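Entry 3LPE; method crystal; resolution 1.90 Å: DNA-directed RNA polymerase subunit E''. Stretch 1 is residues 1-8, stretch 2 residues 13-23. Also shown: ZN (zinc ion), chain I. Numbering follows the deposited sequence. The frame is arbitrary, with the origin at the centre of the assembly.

Stretch 1 (1-8) MRACLKCK
Stretch 2 (13-23) DEICPICHSPT

A zinc ion ties the two stretches together through four thiolates, two from each: ZN lies 2.4 Å from C4 SG, 2.3 Å from C7 SG, 2.3 Å from C16 SG and 2.4 Å from C19 SG. The two halves of the site are built alike. C4 and C16 take chi1 t (-179° and 179°), C7 and C19 chi1 p (78° and 76°), and C7 and C19 share similar backbone angles (phi/psi -114/-2 and -119/4). Each loop then passes through a left-handed residue, K8 at 72/4 and H20 at 70/8. Backbone amides also turn toward the sulfurs: C7 N donates to C4 SG (3.4 Å, 173°), and C19 N to C16 SG (3.5 Å, 165°).

R2 supplies the second polar anchor. With chi1 to chi3 at m, t, p and chi4 at 91°, its NE donates to T23 OG1 (2.7 Å, 151°), which lies at the guanidinium edge, while NH2 donates to T23 O (2.9 Å, 147°). T23, chi1 p, passes its own hydroxyl proton onward from OG1 to D13 O (2.7 Å), so the arginine and the loop carbonyl are linked through one side chain.

Between these anchors the backbones run antiparallel. C4 and T23 form a non-hydrogen-bonded bridge pair, CA to CA 4.0 Å, with both side chains on the same face. Strand 2-4 is extended (R2 -121/167, A3 -132/139). L5 N donates to P22 O at 3.0 Å and a nearly linear 173°, and T23 CA approaches A3 O at 3.2 Å in a CA-H...O contact.

Packing completes the interface, which buries 570 Å² in total. C4 CB meets C16 CB at 3.7 Å; L5, m and t, places CD1 3.8 Å from P22 CB; and I18 CD1 reaches C7 SG at 4.2 Å. M1 and K8 point away and make no contact.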

# COMPACT_ATOMS: atom_id res chain seq x y z
N MET B 1 3.59 -10.10 -12.63
CA MET B 1 4.05 -9.94 -11.25
C MET B 1 3.52 -11.07 -10.37
O MET B 1 2.34 -11.45 -10.48
CB MET B 1 3.61 -8.59 -10.70
CG MET B 1 4.13 -8.27 -9.31
SD MET B 1 5.91 -7.98 -9.28
CE MET B 1 6.14 -6.75 -10.57
N ARG B 2 4.38 -11.59 -9.50
CA ARG B 2 4.07 -12.72 -8.66
C ARG B 2 4.21 -12.30 -7.21
O ARG B 2 4.76 -11.25 -6.92
CB ARG B 2 4.99 -13.90 -8.97
CG ARG B 2 5.11 -14.24 -10.47
CD ARG B 2 6.25 -15.23 -10.74
NE ARG B 2 5.97 -16.55 -10.18
CZ ARG B 2 5.37 -17.52 -10.86
NH1 ARG B 2 4.99 -17.33 -12.12
NH2 ARG B 2 5.15 -18.69 -10.29
N ALA B 3 3.71 -13.12 -6.30
CA ALA B 3 3.79 -12.82 -4.88
C ALA B 3 4.30 -14.05 -4.16
O ALA B 3 3.89 -15.17 -4.47
CB ALA B 3 2.43 -12.40 -4.32
N CYS B 4 5.19 -13.85 -3.19
CA CYS B 4 5.66 -14.96 -2.36
C CYS B 4 4.50 -15.67 -1.69
O CYS B 4 3.67 -15.04 -1.08
CB CYS B 4 6.64 -14.46 -1.28
SG CYS B 4 7.22 -15.84 -0.28
N LEU B 5 4.46 -17.01 -1.78
CA LEU B 5 3.38 -17.78 -1.15
C LEU B 5 3.40 -17.69 0.38
O LEU B 5 2.39 -17.90 1.03
CB LEU B 5 3.45 -19.26 -1.57
CG LEU B 5 3.07 -19.55 -3.02
CD1 LEU B 5 3.57 -20.92 -3.46
CD2 LEU B 5 1.55 -19.42 -3.23
N LYS B 6 4.56 -17.36 0.94
CA LYS B 6 4.72 -17.31 2.39
C LYS B 6 4.60 -15.89 2.96
O LYS B 6 3.86 -15.67 3.91
CB LYS B 6 6.07 -17.92 2.79
CG LYS B 6 6.15 -18.39 4.23
CD LYS B 6 7.54 -18.97 4.56
CE LYS B 6 7.87 -20.19 3.71
NZ LYS B 6 9.02 -20.97 4.27
N CYS B 7 5.33 -14.94 2.39
CA CYS B 7 5.40 -13.60 2.96
C CYS B 7 4.76 -12.57 2.05
O CYS B 7 4.70 -11.41 2.40
CB CYS B 7 6.83 -13.19 3.30
SG CYS B 7 7.90 -12.65 1.90
N LYS B 8 4.29 -13.00 0.88
CA LYS B 8 3.48 -12.10 0.00
C LYS B 8 4.26 -10.99 -0.70
O LYS B 8 3.69 -10.16 -1.43
CB LYS B 8 2.26 -11.54 0.76
CG LYS B 8 1.29 -12.62 1.18
CD LYS B 8 0.04 -12.06 1.88
CE LYS B 8 0.31 -11.72 3.32
NZ LYS B 8 -0.94 -11.75 4.13
N ASP B 13 10.26 -12.49 -9.93
CA ASP B 13 11.04 -13.70 -9.65
C ASP B 13 10.11 -14.86 -9.29
O ASP B 13 9.10 -14.66 -8.64
CB ASP B 13 11.95 -13.40 -8.47
CG ASP B 13 13.26 -14.14 -8.55
OD1 ASP B 13 13.25 -15.33 -8.93
OD2 ASP B 13 14.31 -13.54 -8.20
N GLU B 14 10.45 -16.06 -9.73
CA GLU B 14 9.74 -17.26 -9.31
C GLU B 14 10.07 -17.66 -7.86
O GLU B 14 9.44 -18.55 -7.30
CB GLU B 14 10.06 -18.42 -10.24
CG GLU B 14 9.97 -18.07 -11.71
CD GLU B 14 10.44 -19.20 -12.59
OE1 GLU B 14 11.59 -19.13 -13.10
OE2 GLU B 14 9.67 -20.18 -12.76
N ILE B 15 11.05 -17.00 -7.26
CA ILE B 15 11.50 -17.35 -5.92
C ILE B 15 11.66 -16.06 -5.13
O ILE B 15 12.21 -15.09 -5.63
CB ILE B 15 12.86 -18.08 -5.96
CG1 ILE B 15 12.73 -19.46 -6.60
CG2 ILE B 15 13.46 -18.20 -4.54
CD1 ILE B 15 14.09 -20.19 -6.71
N CYS B 16 11.16 -16.03 -3.90
CA CYS B 16 11.14 -14.83 -3.09
C CYS B 16 12.55 -14.47 -2.64
O CYS B 16 13.25 -15.31 -2.09
CB CYS B 16 10.26 -15.03 -1.87
SG CYS B 16 10.17 -13.61 -0.77
N PRO B 17 12.95 -13.22 -2.88
CA PRO B 17 14.29 -12.74 -2.51
C PRO B 17 14.46 -12.62 -0.99
O PRO B 17 15.58 -12.56 -0.48
CB PRO B 17 14.38 -11.34 -3.16
CG PRO B 17 13.17 -11.23 -4.05
CD PRO B 17 12.14 -12.18 -3.54
N ILE B 18 13.35 -12.59 -0.28
CA ILE B 18 13.42 -12.51 1.18
C ILE B 18 13.55 -13.88 1.82
O ILE B 18 14.49 -14.14 2.56
CB ILE B 18 12.19 -11.79 1.78
CG1 ILE B 18 12.10 -10.37 1.25
CG2 ILE B 18 12.28 -11.77 3.32
CD1 ILE B 18 10.86 -9.61 1.74
N CYS B 19 12.61 -14.77 1.52
CA CYS B 19 12.47 -16.02 2.28
C CYS B 19 12.65 -17.30 1.44
O CYS B 19 12.51 -18.42 1.95
CB CYS B 19 11.13 -16.05 3.02
SG CYS B 19 9.70 -16.41 1.94
N HIS B 20 12.97 -17.13 0.16
CA HIS B 20 13.30 -18.26 -0.72
C HIS B 20 12.12 -19.17 -1.09
O HIS B 20 12.31 -20.21 -1.71
CB HIS B 20 14.46 -19.08 -0.15
CG HIS B 20 15.54 -18.23 0.45
ND1 HIS B 20 15.66 -18.02 1.80
CD2 HIS B 20 16.53 -17.50 -0.13
CE1 HIS B 20 16.68 -17.22 2.04
NE2 HIS B 20 17.22 -16.89 0.88
N SER B 21 10.91 -18.80 -0.71
CA SER B 21 9.78 -19.66 -1.04
C SER B 21 9.32 -19.39 -2.50
O SER B 21 9.70 -18.40 -3.10
CB SER B 21 8.65 -19.48 -0.02
OG SER B 21 7.58 -18.73 -0.55
N PRO B 22 8.54 -20.31 -3.08
CA PRO B 22 7.99 -20.11 -4.42
C PRO B 22 7.06 -18.90 -4.45
O PRO B 22 6.48 -18.58 -3.44
CB PRO B 22 7.18 -21.39 -4.67
CG PRO B 22 7.69 -22.38 -3.70
CD PRO B 22 8.15 -21.61 -2.50
N THR B 23 6.92 -18.25 -5.60
CA THR B 23 6.00 -17.14 -5.75
C THR B 23 4.88 -17.59 -6.68
O THR B 23 5.02 -18.58 -7.37
CB THR B 23 6.68 -15.93 -6.40
OG1 THR B 23 7.09 -16.25 -7.73
CG2 THR B 23 7.89 -15.51 -5.59
ZN ZN I . 8.79 -14.52 0.88